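Cellulosomal scaffoldin (Acetivibrio cellulolyticus, PDB 3ZUC) binds crystalline cellulose as the family 3b carbohydrate-binding module of a scaffoldin, the subunit that organises the enzymes of the cellulosome. Local coordinates at residues N5-F10 and T29-N34; S33-L38 and A95-A100; H44-V49 and D84-I89; D52-F57 and A111-T116; S62-S67 and T102-Q107. All blocks are in the same frame, centred on the assembly; numbering follows the deposited sequence. Where two conformers were deposited one is given.

The five contacts run along a beta sandwich of jelly-roll type. Interactions 1, 4 and 5 involve one antiparallel sheet; strand 102-112 serves both 4 and 5, whose centres lie about 24 Å apart. Interaction 3 pairs two strands of the facing sheet, and Phe10 packs on Tyr45 between the sheets, joining it to interaction 1. Interaction 2 is a short ribbon at one end; its centre lies about 9 Å from that of interaction 1 and 12 Å from that of interaction 5. At the far end, Thr48 of interaction 3 binds calcium, and Lys112 of interaction 4 reaches Val49 O beside it, with these two centres about 13 Å apart.

Interaction 1 of 5, residues N5-F10 and T29-N34; sequences NLKVEF and TNTGSN
Asn5 and Thr31 cross obliquely where strand 6-12 begins and strand 24-30 has just ended, in one antiparallel sheet of the module's jelly-roll sandwich. Their backbones are joined by Thr31 N, which donates to Asn5 O at 2.9 Å (158°). Thr31 OG1, placed between its own backbone N and carbonyl carbon (chi1 62°), stands 3.3 Å from Asn5 CB, while Thr31 CG2 turns to the CB of Lys7. Beyond this crossing, Asn5 ND2 lies against the CA of Gly32. The Asn5 side chain is about 5 Å from the nickel ion held by Gly1, Ser2 and His3.

Successive pairs place their side chains on alternate faces. Leu6 and Asn30 form a non-hydrogen-bonded pair, both packing on Ile36. Lys7 and Thr29 form the hydrogen-bonded pair with side chains on the other face, and the backbone bond from Lys7 N to Thr29 O is 2.8 Å. On that same face Glu9 OE1 and Thr29 OG1 are bridged by a water 2.6 Å from each, and the Glu9 carboxylate also has a salt bridge to Arg27.

Past the strand the chain is bent by an Asx turn, in which Asn30 OD1 accepts from Gly32 N. The amide of Asn30 is pinned at its nitrogen too: Asn30 ND2 donates in its own plane to Asn34 O at 2.9 Å, almost straight at 177°.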
# COMPACT_ATOMS: atom_id res chain seq x y z
N ASN A 5 -11.67 4.45 -11.74
CA ASN A 5 -11.18 5.80 -11.59
C ASN A 5 -10.62 6.01 -10.21
O ASN A 5 -11.10 6.88 -9.48
CB ASN A 5 -12.28 6.83 -11.87
CG ASN A 5 -12.65 6.93 -13.33
OD1 ASN A 5 -11.84 6.72 -14.22
ND2 ASN A 5 -13.89 7.27 -13.58
N LEU A 6 -9.62 5.22 -9.86
CA LEU A 6 -8.96 5.34 -8.57
C LEU A 6 -7.53 5.84 -8.81
O LEU A 6 -6.70 5.12 -9.36
CB LEU A 6 -8.92 4.00 -7.84
CG LEU A 6 -8.51 4.13 -6.38
CD1 LEU A 6 -9.65 4.75 -5.59
CD2 LEU A 6 -8.09 2.79 -5.82
N LYS A 7 -7.27 7.08 -8.39
CA LYS A 7 -5.93 7.64 -8.46
C LYS A 7 -5.23 7.33 -7.14
O LYS A 7 -5.81 7.49 -6.06
CB LYS A 7 -6.03 9.15 -8.67
CG LYS A 7 -4.70 9.87 -8.73
CD LYS A 7 -4.90 11.33 -9.09
CE LYS A 7 -4.45 12.24 -7.96
NZ LYS A 7 -4.65 13.70 -8.23
N VAL A 8 -3.97 6.91 -7.23
CA VAL A 8 -3.20 6.48 -6.09
C VAL A 8 -1.98 7.37 -5.93
O VAL A 8 -1.17 7.51 -6.85
CB VAL A 8 -2.78 5.00 -6.24
CG1 VAL A 8 -2.02 4.55 -5.00
CG2 VAL A 8 -4.00 4.12 -6.48
N GLU A 9 -1.87 7.99 -4.77
CA GLU A 9 -0.69 8.75 -4.40
C GLU A 9 -0.06 8.08 -3.17
O GLU A 9 -0.74 7.35 -2.44
CB GLU A 9 -1.07 10.18 -4.07
CG GLU A 9 -1.66 10.98 -5.19
CD GLU A 9 -2.29 12.23 -4.61
OE1 GLU A 9 -3.44 12.16 -4.15
OE2 GLU A 9 -1.60 13.26 -4.52
N PHE A 10 1.21 8.37 -2.92
CA PHE A 10 1.94 7.62 -1.94
C PHE A 10 3.12 8.43 -1.41
O PHE A 10 3.72 9.22 -2.16
CB PHE A 10 2.50 6.33 -2.59
CG PHE A 10 3.21 5.43 -1.62
CD1 PHE A 10 2.49 4.61 -0.78
CD2 PHE A 10 4.59 5.46 -1.49
CE1 PHE A 10 3.11 3.85 0.18
CE2 PHE A 10 5.21 4.68 -0.53
CZ PHE A 10 4.46 3.90 0.30
N THR A 29 -7.98 8.52 -4.45
CA THR A 29 -8.97 9.49 -4.91
C THR A 29 -9.86 8.88 -5.96
O THR A 29 -9.37 8.29 -6.93
CB THR A 29 -8.29 10.75 -5.49
OG1 THR A 29 -7.41 11.32 -4.52
CG2 THR A 29 -9.32 11.80 -5.91
N ASN A 30 -11.16 9.00 -5.76
CA ASN A 30 -12.12 8.62 -6.79
C ASN A 30 -12.25 9.79 -7.76
O ASN A 30 -12.82 10.81 -7.41
CB ASN A 30 -13.46 8.28 -6.15
CG ASN A 30 -14.48 7.83 -7.15
OD1 ASN A 30 -14.29 7.93 -8.36
ND2 ASN A 30 -15.59 7.32 -6.66
N THR A 31 -11.69 9.64 -8.96
CA THR A 31 -11.67 10.72 -9.94
C THR A 31 -12.86 10.66 -10.88
O THR A 31 -12.93 11.41 -11.85
CB THR A 31 -10.37 10.69 -10.76
OG1 THR A 31 -10.29 9.46 -11.48
CG2 THR A 31 -9.17 10.82 -9.86
N GLY A 32 -13.78 9.74 -10.62
CA GLY A 32 -14.94 9.57 -11.47
C GLY A 32 -16.22 10.02 -10.80
O GLY A 32 -16.23 10.57 -9.70
N SER A 33 -17.33 9.73 -11.46
CA SER A 33 -18.63 10.20 -11.00
C SER A 33 -19.41 9.11 -10.28
O SER A 33 -20.45 9.40 -9.70
CB SER A 33 -19.44 10.72 -12.18
OG SER A 33 -19.60 9.67 -13.11
N ASN A 34 -18.94 7.87 -10.32
CA ASN A 34 -19.63 6.78 -9.64
C ASN A 34 -18.84 6.32 -8.43
O ASN A 34 -17.62 6.31 -8.44
CB ASN A 34 -19.88 5.61 -10.59
CG ASN A 34 -20.84 5.96 -11.70
OD1 ASN A 34 -22.05 5.95 -11.52
ND2 ASN A 34 -20.30 6.30 -12.87
O HOH W 1 -5.07 10.18 -4.80

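Interaction 2 of 5, residues S33-L38 and A95-A100; sequences SNAINL and AGTLAA
Leu38 leans over Leu98 at the apolar centre of a short two-stranded antiparallel ribbon, strands 36-37 and 97-98, at one end of the beta sandwich. Contact is made by the CD2 branch of Leu38, which lies 4.2 Å from Leu98 CB. The chi1 of Leu38 (-72°) sets its CG anti to the carbonyl carbon, 3.8 Å from Gly96 O. The CB of Leu38 is closer to that oxygen, with Leu38 CB to Gly96 O at 3.4 Å, and it meets the CB of Ala95 as well, at 4.3 Å. Ile36 completes the apolar side, its CB 4.4 Å from Leu98 CB. Outside the ribbon, Leu6 touches both Ile36 and Leu98, and Ile104 touches both leucines, so this face of the ribbon closes over the end of the sandwich interior.

Ile36 and Leu98 are a hydrogen-bonded pair: Leu98 N donates to Ile36 O at 2.8 Å, and Ile36 N returns the bond to Leu98 O. That second oxygen is gripped twice, since Asn30 ND2 donates to it too. Farther along, Leu38 N binds Gly96 O.

Asn37 and Thr97, the non-hydrogen-bonded pair, form the polar edge on the exposed face. Thr97 CB rests 3.6 Å from Ile36 O, while Asn37 OD1 accepts from the backbone N of Ala39. Past the strands the contact ends at the methyl of Ala100, its CB 3.6 Å from Ser33 O.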
# COMPACT_ATOMS: atom_id res chain seq x y z
N SER A 33 -17.33 9.73 -11.46
CA SER A 33 -18.63 10.20 -11.00
C SER A 33 -19.41 9.11 -10.28
O SER A 33 -20.45 9.40 -9.70
CB SER A 33 -19.44 10.72 -12.18
OG SER A 33 -19.60 9.67 -13.11
N ASN A 34 -18.94 7.87 -10.32
CA ASN A 34 -19.63 6.78 -9.64
C ASN A 34 -18.84 6.32 -8.43
O ASN A 34 -17.62 6.31 -8.44
CB ASN A 34 -19.88 5.61 -10.59
CG ASN A 34 -20.84 5.96 -11.70
OD1 ASN A 34 -22.05 5.95 -11.52
ND2 ASN A 34 -20.30 6.30 -12.87
N ALA A 35 -19.54 5.95 -7.37
CA ALA A 35 -18.87 5.49 -6.16
C ALA A 35 -18.08 4.21 -6.41
O ALA A 35 -18.40 3.40 -7.28
CB ALA A 35 -19.88 5.28 -5.04
N ILE A 36 -17.02 4.07 -5.62
CA ILE A 36 -16.17 2.90 -5.68
C ILE A 36 -16.36 2.09 -4.40
O ILE A 36 -16.28 2.63 -3.28
CB ILE A 36 -14.70 3.32 -5.82
CG1 ILE A 36 -14.45 3.83 -7.24
CG2 ILE A 36 -13.77 2.16 -5.48
CD1 ILE A 36 -13.12 4.50 -7.45
N ASN A 37 -16.59 0.80 -4.55
CA ASN A 37 -16.73 -0.10 -3.41
C ASN A 37 -15.36 -0.50 -2.86
O ASN A 37 -14.64 -1.28 -3.49
CB ASN A 37 -17.53 -1.35 -3.80
CG ASN A 37 -17.87 -2.21 -2.59
OD1 ASN A 37 -17.32 -2.03 -1.51
ND2 ASN A 37 -18.77 -3.17 -2.78
N LEU A 38 -15.00 0.02 -1.70
CA LEU A 38 -13.66 -0.21 -1.18
C LEU A 38 -13.39 -1.66 -0.85
O LEU A 38 -12.23 -2.08 -0.86
CB LEU A 38 -13.41 0.67 0.04
CG LEU A 38 -13.23 2.15 -0.30
CD1 LEU A 38 -13.29 2.99 0.97
CD2 LEU A 38 -11.94 2.43 -1.02
N ALA A 95 -15.78 -0.65 5.57
CA ALA A 95 -15.11 0.53 5.06
C ALA A 95 -16.03 1.36 4.15
O ALA A 95 -15.78 2.54 3.95
CB ALA A 95 -13.85 0.15 4.31
N GLY A 96 -17.05 0.74 3.58
CA GLY A 96 -18.02 1.46 2.76
C GLY A 96 -17.51 1.83 1.39
O GLY A 96 -16.67 1.14 0.81
N THR A 97 -18.04 2.93 0.88
CA THR A 97 -17.74 3.39 -0.47
C THR A 97 -16.96 4.68 -0.46
O THR A 97 -17.01 5.46 0.49
CB THR A 97 -19.03 3.65 -1.25
OG1 THR A 97 -19.80 4.67 -0.59
CG2 THR A 97 -19.84 2.39 -1.35
N LEU A 98 -16.23 4.88 -1.55
CA LEU A 98 -15.50 6.11 -1.77
C LEU A 98 -16.27 6.93 -2.80
O LEU A 98 -16.41 6.52 -3.96
CB LEU A 98 -14.08 5.80 -2.27
CG LEU A 98 -13.17 7.01 -2.48
CD1 LEU A 98 -12.90 7.76 -1.19
CD2 LEU A 98 -11.86 6.56 -3.10
N ALA A 99 -16.81 8.05 -2.35
CA ALA A 99 -17.68 8.88 -3.16
C ALA A 99 -16.94 9.54 -4.29
O ALA A 99 -15.73 9.74 -4.23
CB ALA A 99 -18.35 9.94 -2.31
N ALA A 100 -17.68 9.88 -5.34
CA ALA A 100 -17.14 10.60 -6.46
C ALA A 100 -16.36 11.83 -6.00
O ALA A 100 -16.81 12.56 -5.12
CB ALA A 100 -18.27 11.02 -7.40

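Interaction 3 of 5, residues H44-V49 and D84-I89; sequences HYYFTV and DQYLEI. With CA (calcium ion), chain B; EDO (1,2-ethanediol), chain C.
A classic beta bulge and an aromatic cluster mark this antiparallel pairing of strands 42-47 and 83-91. At the bulge, Asp84 N and Gln85 N both donate to Phe47 O, the latter at 3.0 Å. The Asp84 carboxylate then turns to the opposite segment, 44-49, where the syn lone pair of OD1 accepts from Val49 N at 2.9 Å. This fastens the loop in which Thr48 binds calcium through O and OG1; Asp50, Asn119, Asp122 and Asp123 complete the protein ligands.

On the face carrying His44, Tyr46, Tyr86 and Glu88, His44 stacks face to face on Tyr86, ring centroids 4.2 Å apart and planes at 29°. Its rim is clamped at both nitrogens: ND1 donates to Tyr46 OH at 2.8 Å, and NE2 to the anti lone pair of Glu88 OE1 at 2.7 Å, ring and carboxylate nearly coplanar. Tyr46 OH also bonds 1,2-ethanediol, and pentaethylene glycol lies nearby; both are probably crystallisation additives, but this face may correspond to the shallow groove of family 3 modules.

On the reverse face Gln85 CB lies over Phe47. Strand 69-80 flanks 83-91, strand 140-143 flanks 42-47, and Phe110 of the facing sheet packs on Tyr45, Phe47 and Leu87.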
# COMPACT_ATOMS: atom_id res chain seq x y z
N HIS A 44 -0.79 -2.89 -3.14
CA HIS A 44 0.47 -3.59 -2.91
C HIS A 44 1.64 -2.62 -2.70
O HIS A 44 1.78 -1.62 -3.41
CB HIS A 44 0.88 -4.48 -4.08
CG HIS A 44 0.02 -5.68 -4.28
ND1 HIS A 44 0.22 -6.55 -5.33
CD2 HIS A 44 -1.02 -6.16 -3.57
CE1 HIS A 44 -0.68 -7.52 -5.27
NE2 HIS A 44 -1.44 -7.30 -4.21
N TYR A 45 2.50 -3.01 -1.76
CA TYR A 45 3.79 -2.37 -1.51
C TYR A 45 4.87 -3.46 -1.62
O TYR A 45 4.83 -4.43 -0.86
CB TYR A 45 3.82 -1.72 -0.14
CG TYR A 45 5.08 -0.94 0.15
CD1 TYR A 45 6.20 -1.56 0.70
CD2 TYR A 45 5.17 0.41 -0.15
CE1 TYR A 45 7.37 -0.85 0.94
CE2 TYR A 45 6.33 1.13 0.08
CZ TYR A 45 7.42 0.50 0.64
OH TYR A 45 8.54 1.27 0.88
N TYR A 46 5.79 -3.30 -2.56
CA TYR A 46 6.80 -4.30 -2.90
C TYR A 46 8.15 -3.97 -2.27
O TYR A 46 8.60 -2.81 -2.30
CB TYR A 46 6.97 -4.35 -4.42
CG TYR A 46 5.74 -4.78 -5.16
CD1 TYR A 46 5.46 -6.13 -5.36
CD2 TYR A 46 4.82 -3.86 -5.66
CE1 TYR A 46 4.34 -6.56 -6.02
CE2 TYR A 46 3.69 -4.28 -6.32
CZ TYR A 46 3.44 -5.63 -6.51
OH TYR A 46 2.30 -6.02 -7.19
N PHE A 47 8.83 -4.99 -1.75
CA PHE A 47 10.06 -4.76 -1.03
C PHE A 47 10.91 -6.03 -1.00
O PHE A 47 10.44 -7.12 -1.33
CB PHE A 47 9.75 -4.25 0.40
CG PHE A 47 8.99 -5.23 1.27
CD1 PHE A 47 7.61 -5.38 1.16
CD2 PHE A 47 9.65 -5.99 2.24
CE1 PHE A 47 6.92 -6.27 1.98
CE2 PHE A 47 8.97 -6.86 3.05
CZ PHE A 47 7.60 -7.01 2.93
N THR A 48 12.15 -5.87 -0.56
CA THR A 48 13.00 -7.00 -0.20
C THR A 48 13.06 -7.07 1.33
O THR A 48 13.34 -6.06 1.99
CB THR A 48 14.40 -6.95 -0.78
OG1 THR A 48 15.08 -5.81 -0.25
CG2 THR A 48 14.37 -6.87 -2.30
N VAL A 49 12.74 -8.23 1.88
CA VAL A 49 12.55 -8.36 3.32
C VAL A 49 13.83 -8.23 4.15
O VAL A 49 13.75 -7.85 5.31
CB VAL A 49 11.78 -9.67 3.62
CG1 VAL A 49 12.62 -10.91 3.35
CG2 VAL A 49 11.21 -9.70 5.03
N ASP A 84 11.16 -9.17 -3.23
CA ASP A 84 10.99 -10.57 -2.88
C ASP A 84 9.70 -10.82 -2.11
O ASP A 84 9.32 -11.99 -1.97
CB ASP A 84 12.23 -11.21 -2.23
CG ASP A 84 12.67 -10.56 -0.95
OD1 ASP A 84 11.84 -10.03 -0.19
OD2 ASP A 84 13.90 -10.53 -0.74
N GLN A 85 8.99 -9.77 -1.71
CA GLN A 85 7.70 -9.87 -1.03
C GLN A 85 6.85 -8.68 -1.38
O GLN A 85 7.35 -7.65 -1.85
CB GLN A 85 7.85 -9.93 0.50
CG GLN A 85 8.68 -11.09 0.98
CD GLN A 85 8.50 -11.41 2.44
OE1 GLN A 85 7.55 -10.95 3.10
NE2 GLN A 85 9.36 -12.27 2.96
N TYR A 86 5.56 -8.79 -1.11
CA TYR A 86 4.70 -7.63 -1.07
C TYR A 86 3.76 -7.69 0.12
O TYR A 86 3.32 -8.75 0.55
CB TYR A 86 3.93 -7.41 -2.37
CG TYR A 86 3.03 -8.53 -2.85
CD1 TYR A 86 3.52 -9.52 -3.67
CD2 TYR A 86 1.67 -8.55 -2.56
CE1 TYR A 86 2.69 -10.51 -4.21
CE2 TYR A 86 0.84 -9.55 -3.07
CZ TYR A 86 1.35 -10.52 -3.90
OH TYR A 86 0.52 -11.50 -4.44
N LEU A 87 3.45 -6.50 0.62
CA LEU A 87 2.31 -6.25 1.49
C LEU A 87 1.09 -6.07 0.62
O LEU A 87 1.13 -5.30 -0.34
CB LEU A 87 2.57 -4.96 2.27
CG LEU A 87 1.37 -4.34 2.99
CD1 LEU A 87 0.87 -5.19 4.13
CD2 LEU A 87 1.70 -2.93 3.44
N GLU A 88 0.00 -6.75 0.95
CA GLU A 88 -1.29 -6.55 0.32
C GLU A 88 -2.26 -6.01 1.37
O GLU A 88 -2.52 -6.66 2.38
CB GLU A 88 -1.84 -7.85 -0.27
CG GLU A 88 -3.19 -7.68 -0.94
CD GLU A 88 -3.56 -8.88 -1.77
OE1 GLU A 88 -3.06 -9.03 -2.91
OE2 GLU A 88 -4.34 -9.71 -1.28
N ILE A 89 -2.77 -4.80 1.12
CA ILE A 89 -3.75 -4.15 1.97
C ILE A 89 -5.13 -4.37 1.39
O ILE A 89 -5.33 -4.22 0.18
CB ILE A 89 -3.44 -2.65 2.09
CG1 ILE A 89 -2.09 -2.42 2.76
CG2 ILE A 89 -4.55 -1.93 2.84
CD1 ILE A 89 -1.60 -0.99 2.69
CA CA B . 14.88 -4.18 1.48
C1 EDO C . 1.18 -9.95 -8.06
O1 EDO C . 0.15 -8.98 -7.91
C2 EDO C . 2.52 -9.36 -7.68
O2 EDO C . 2.81 -8.22 -8.50
O HOH W 2 13.25 -3.54 3.22

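Interaction 4 of 5, residues D52-F57 and A111-T116; sequences DKAQTF and AKSDWT
Asp114 presents its flat carboxylate to Lys53, where strands 55-61 and 102-112 pair antiparallel at an edge of one sheet of the jelly-roll sandwich. Lys53 NZ approaches OD2 of Asp114 on its syn lone pair, a salt bridge of 2.7 Å between side chains that cross at about a right angle. The other oxygen, Asp114 OD1, takes two bonds from one face of the carboxylate plane: Thr116 OG1 at 2.7 Å and Thr116 N, the latter making an Asx turn. The lysine reaches its partner through a bent chain, with the chi2 turn (-70°) swinging CD toward OD2.

The Trp115 indole, the second flat group, ends the type I turn from Lys112. One of its faces carries Lys112 O and Ala111 CB, the latter 3.6 Å above the plane, both toward the rim. It also touches Trp58, and such an exposed aromatic is consistent with the planar cellulose-binding strip of family 3 modules.

Behind the turn Gln55 and Lys112 lie side by side as a non-hydrogen-bonded pair. Ser113 N binds Ala54 O at 2.8 Å, and Thr56 with Ala111 forms the hydrogen-bonded pair. Lys112 NZ reaches the calcium loop, where Val49 O, Gly51 O and Asn117 O are its acceptors. Lys53 NZ and Lys112 NZ stay 6.0 Å apart; a water 3.2 Å from Lys112 NZ accepts from Lys53 NZ and donates to Thr116 OG1 at 2.7 Å.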
# COMPACT_ATOMS: atom_id res chain seq x y z
N ASP A 52 13.85 -12.87 6.29
CA ASP A 52 12.42 -13.19 6.38
C ASP A 52 12.08 -13.52 7.83
O ASP A 52 12.76 -14.28 8.50
CB ASP A 52 12.09 -14.37 5.47
CG ASP A 52 10.60 -14.62 5.28
OD1 ASP A 52 9.80 -13.71 5.49
OD2 ASP A 52 10.24 -15.78 4.89
N LYS A 53 10.99 -12.92 8.30
CA LYS A 53 10.43 -13.16 9.62
C LYS A 53 8.92 -12.97 9.47
O LYS A 53 8.45 -12.32 8.53
CB LYS A 53 10.94 -12.16 10.66
CG LYS A 53 12.45 -12.16 10.84
CD LYS A 53 12.95 -13.43 11.53
CE LYS A 53 14.46 -13.60 11.48
NZ LYS A 53 15.18 -12.44 12.08
N ALA A 54 8.15 -13.52 10.40
CA ALA A 54 6.74 -13.16 10.51
C ALA A 54 6.66 -11.63 10.52
O ALA A 54 7.48 -10.99 11.19
CB ALA A 54 6.16 -13.72 11.80
N GLN A 55 5.71 -11.06 9.78
CA GLN A 55 5.48 -9.62 9.76
C GLN A 55 4.03 -9.32 10.09
O GLN A 55 3.14 -10.13 9.83
CB GLN A 55 5.84 -9.06 8.38
CG GLN A 55 7.35 -9.12 8.13
CD GLN A 55 7.68 -8.96 6.67
OE1 GLN A 55 7.42 -9.91 5.87
NE2 GLN A 55 8.20 -7.85 6.28
N THR A 56 3.82 -8.13 10.63
CA THR A 56 2.50 -7.62 10.97
C THR A 56 2.35 -6.23 10.38
O THR A 56 3.27 -5.42 10.47
CB THR A 56 2.31 -7.55 12.49
OG1 THR A 56 2.52 -8.84 13.05
CG2 THR A 56 0.91 -7.09 12.84
N PHE A 57 1.19 -5.99 9.78
CA PHE A 57 0.75 -4.67 9.35
C PHE A 57 -0.28 -4.13 10.33
O PHE A 57 -1.21 -4.83 10.71
CB PHE A 57 0.13 -4.77 7.95
CG PHE A 57 -0.49 -3.48 7.46
CD1 PHE A 57 0.30 -2.49 6.92
CD2 PHE A 57 -1.84 -3.26 7.55
CE1 PHE A 57 -0.26 -1.31 6.46
CE2 PHE A 57 -2.41 -2.06 7.08
CZ PHE A 57 -1.61 -1.10 6.55
N ALA A 111 6.25 -4.31 10.51
CA ALA A 111 7.48 -4.69 11.18
C ALA A 111 7.56 -6.21 11.29
O ALA A 111 6.56 -6.91 11.16
CB ALA A 111 7.57 -4.07 12.57
N LYS A 112 8.76 -6.68 11.60
CA LYS A 112 9.02 -8.09 11.84
C LYS A 112 8.74 -8.45 13.30
O LYS A 112 8.82 -7.62 14.20
CB LYS A 112 10.49 -8.39 11.53
CG LYS A 112 10.85 -8.08 10.09
CD LYS A 112 12.33 -8.34 9.82
CE LYS A 112 12.69 -7.83 8.45
NZ LYS A 112 14.09 -8.14 8.07
N SER A 113 8.46 -9.73 13.53
CA SER A 113 8.07 -10.19 14.87
C SER A 113 9.14 -9.95 15.92
O SER A 113 8.81 -9.79 17.10
CB SER A 113 7.72 -11.66 14.82
OG SER A 113 8.86 -12.38 14.37
N ASP A 114 10.41 -9.98 15.51
CA ASP A 114 11.55 -9.77 16.38
C ASP A 114 12.11 -8.35 16.27
O ASP A 114 13.14 -8.07 16.90
CB ASP A 114 12.63 -10.83 16.13
CG ASP A 114 13.17 -10.84 14.72
OD1 ASP A 114 12.82 -9.93 13.92
OD2 ASP A 114 13.96 -11.77 14.42
N TRP A 115 11.43 -7.47 15.53
CA TRP A 115 11.81 -6.07 15.42
C TRP A 115 13.19 -5.86 14.83
O TRP A 115 13.79 -4.81 14.98
CB TRP A 115 11.55 -5.31 16.75
CG TRP A 115 10.08 -5.19 16.96
CD1 TRP A 115 9.23 -6.09 17.54
CD2 TRP A 115 9.25 -4.14 16.47
NE1 TRP A 115 7.92 -5.65 17.46
CE2 TRP A 115 7.92 -4.45 16.79
CE3 TRP A 115 9.52 -2.96 15.79
CZ2 TRP A 115 6.86 -3.61 16.48
CZ3 TRP A 115 8.47 -2.13 15.48
CH2 TRP A 115 7.17 -2.46 15.82
N THR A 116 13.66 -6.84 14.06
CA THR A 116 14.92 -6.69 13.36
C THR A 116 14.77 -5.82 12.10
O THR A 116 13.67 -5.54 11.61
CB THR A 116 15.54 -8.07 13.03
OG1 THR A 116 14.61 -8.84 12.26
CG2 THR A 116 15.94 -8.80 14.33
O HOH W 3 15.48 -10.22 10.14

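Interaction 5 of 5, residues S62-S67 and T102-Q107; sequences SPVGSS and TSIEVQ
Ser62 and Glu105 meet through one short bond, where the turn after strand 55-61 lies against strand 102-112 of the cellulose-binding module's beta sandwich. Ser62 OG donates to Glu105 O at 2.8 Å, in the carbonyl plane. The hydroxyl is brought there by a torsion that sets OG anti to its own backbone N (chi1 -179°). Pro63 crowds the same oxygen, its CD 3.2 Å from Glu105 O. Ser62 OG also passes the CG2 branch of Val106.

The apolar part of the contact belongs to Ile104. Its CD1 meets Val64 CG1 at 3.7 Å, with the two side chains crossing at about a right angle, and its CG2 faces Pro63 CB at 4.3 Å. Both Val64 and Ile104 pack further on Leu38, which ties the turn to the end of the sandwich.

What holds these groups in position is a type I turn from Ser62 to Gly65, backed by a weak bond from Val64 N to Ser62 OG. Strand 102-112 is fixed by its neighbours: Ile104 and Val106 bond by backbone to Leu28 and Phe26, while Glu105 OE1 is tied to Tyr133 OH. The turn itself is closed by Gly65 N, which donates to Ser62 O at 2.9 Å.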
# COMPACT_ATOMS: atom_id res chain seq x y z
N SER A 62 -7.23 5.64 9.10
CA SER A 62 -7.86 5.92 7.84
C SER A 62 -9.25 6.47 8.15
O SER A 62 -9.89 5.99 9.08
CB SER A 62 -8.05 4.65 7.00
OG SER A 62 -8.66 4.93 5.76
N PRO A 63 -9.75 7.42 7.34
CA PRO A 63 -11.12 7.88 7.56
C PRO A 63 -12.18 6.76 7.54
O PRO A 63 -13.26 6.91 8.11
CB PRO A 63 -11.34 8.86 6.41
CG PRO A 63 -9.99 9.34 6.03
CD PRO A 63 -9.07 8.19 6.29
N VAL A 64 -11.90 5.66 6.85
CA VAL A 64 -12.88 4.58 6.77
C VAL A 64 -12.91 3.73 8.02
O VAL A 64 -13.74 2.83 8.11
CB VAL A 64 -12.66 3.70 5.53
CG1 VAL A 64 -12.66 4.55 4.29
CG2 VAL A 64 -11.37 2.87 5.66
N GLY A 65 -12.01 3.99 8.97
CA GLY A 65 -11.91 3.23 10.20
C GLY A 65 -10.76 2.27 10.09
O GLY A 65 -10.78 1.35 9.28
N SER A 66 -9.73 2.50 10.90
CA SER A 66 -8.50 1.74 10.77
C SER A 66 -8.72 0.24 10.93
O SER A 66 -7.99 -0.55 10.32
CB SER A 66 -7.43 2.25 11.73
OG SER A 66 -7.79 1.98 13.05
N SER A 67 -9.69 -0.16 11.74
CA SER A 67 -9.94 -1.60 11.94
C SER A 67 -10.48 -2.28 10.68
O SER A 67 -10.47 -3.51 10.60
CB SER A 67 -10.92 -1.84 13.10
OG SER A 67 -12.20 -1.37 12.79
N THR A 102 -13.80 12.33 -4.22
CA THR A 102 -13.35 12.38 -2.83
C THR A 102 -12.14 11.51 -2.65
O THR A 102 -11.88 10.61 -3.45
CB THR A 102 -14.42 11.96 -1.81
OG1 THR A 102 -14.66 10.56 -1.80
CG2 THR A 102 -15.71 12.65 -2.12
N SER A 103 -11.41 11.75 -1.58
CA SER A 103 -10.22 10.98 -1.31
C SER A 103 -10.15 10.55 0.14
O SER A 103 -10.72 11.19 1.03
CB SER A 103 -8.98 11.80 -1.64
OG SER A 103 -8.87 12.88 -0.73
N ILE A 104 -9.42 9.47 0.36
CA ILE A 104 -9.13 8.99 1.70
C ILE A 104 -7.65 8.66 1.80
O ILE A 104 -7.00 8.23 0.85
CB ILE A 104 -9.94 7.74 2.07
CG1 ILE A 104 -9.71 6.61 1.08
CG2 ILE A 104 -11.42 8.09 2.23
CD1 ILE A 104 -10.22 5.25 1.55
N GLU A 105 -7.12 8.83 3.00
CA GLU A 105 -5.77 8.40 3.33
C GLU A 105 -5.81 7.02 4.01
O GLU A 105 -6.77 6.69 4.71
CB GLU A 105 -5.08 9.40 4.28
CG GLU A 105 -4.85 10.78 3.64
CD GLU A 105 -4.04 11.77 4.48
OE1 GLU A 105 -2.97 11.42 4.99
OE2 GLU A 105 -4.46 12.94 4.57
N VAL A 106 -4.75 6.25 3.81
CA VAL A 106 -4.53 4.99 4.50
C VAL A 106 -3.09 5.03 5.02
O VAL A 106 -2.15 5.03 4.23
CB VAL A 106 -4.72 3.81 3.56
CG1 VAL A 106 -4.47 2.52 4.29
CG2 VAL A 106 -6.13 3.81 2.98
N GLN A 107 -2.94 5.09 6.33
CA GLN A 107 -1.64 5.28 6.97
C GLN A 107 -1.34 4.07 7.85
O GLN A 107 -2.11 3.75 8.76
CB GLN A 107 -1.69 6.54 7.83
CG GLN A 107 -0.44 6.81 8.63
CD GLN A 107 -0.45 8.21 9.19
OE1 GLN A 107 -0.77 9.16 8.47
NE2 GLN A 107 -0.11 8.35 10.46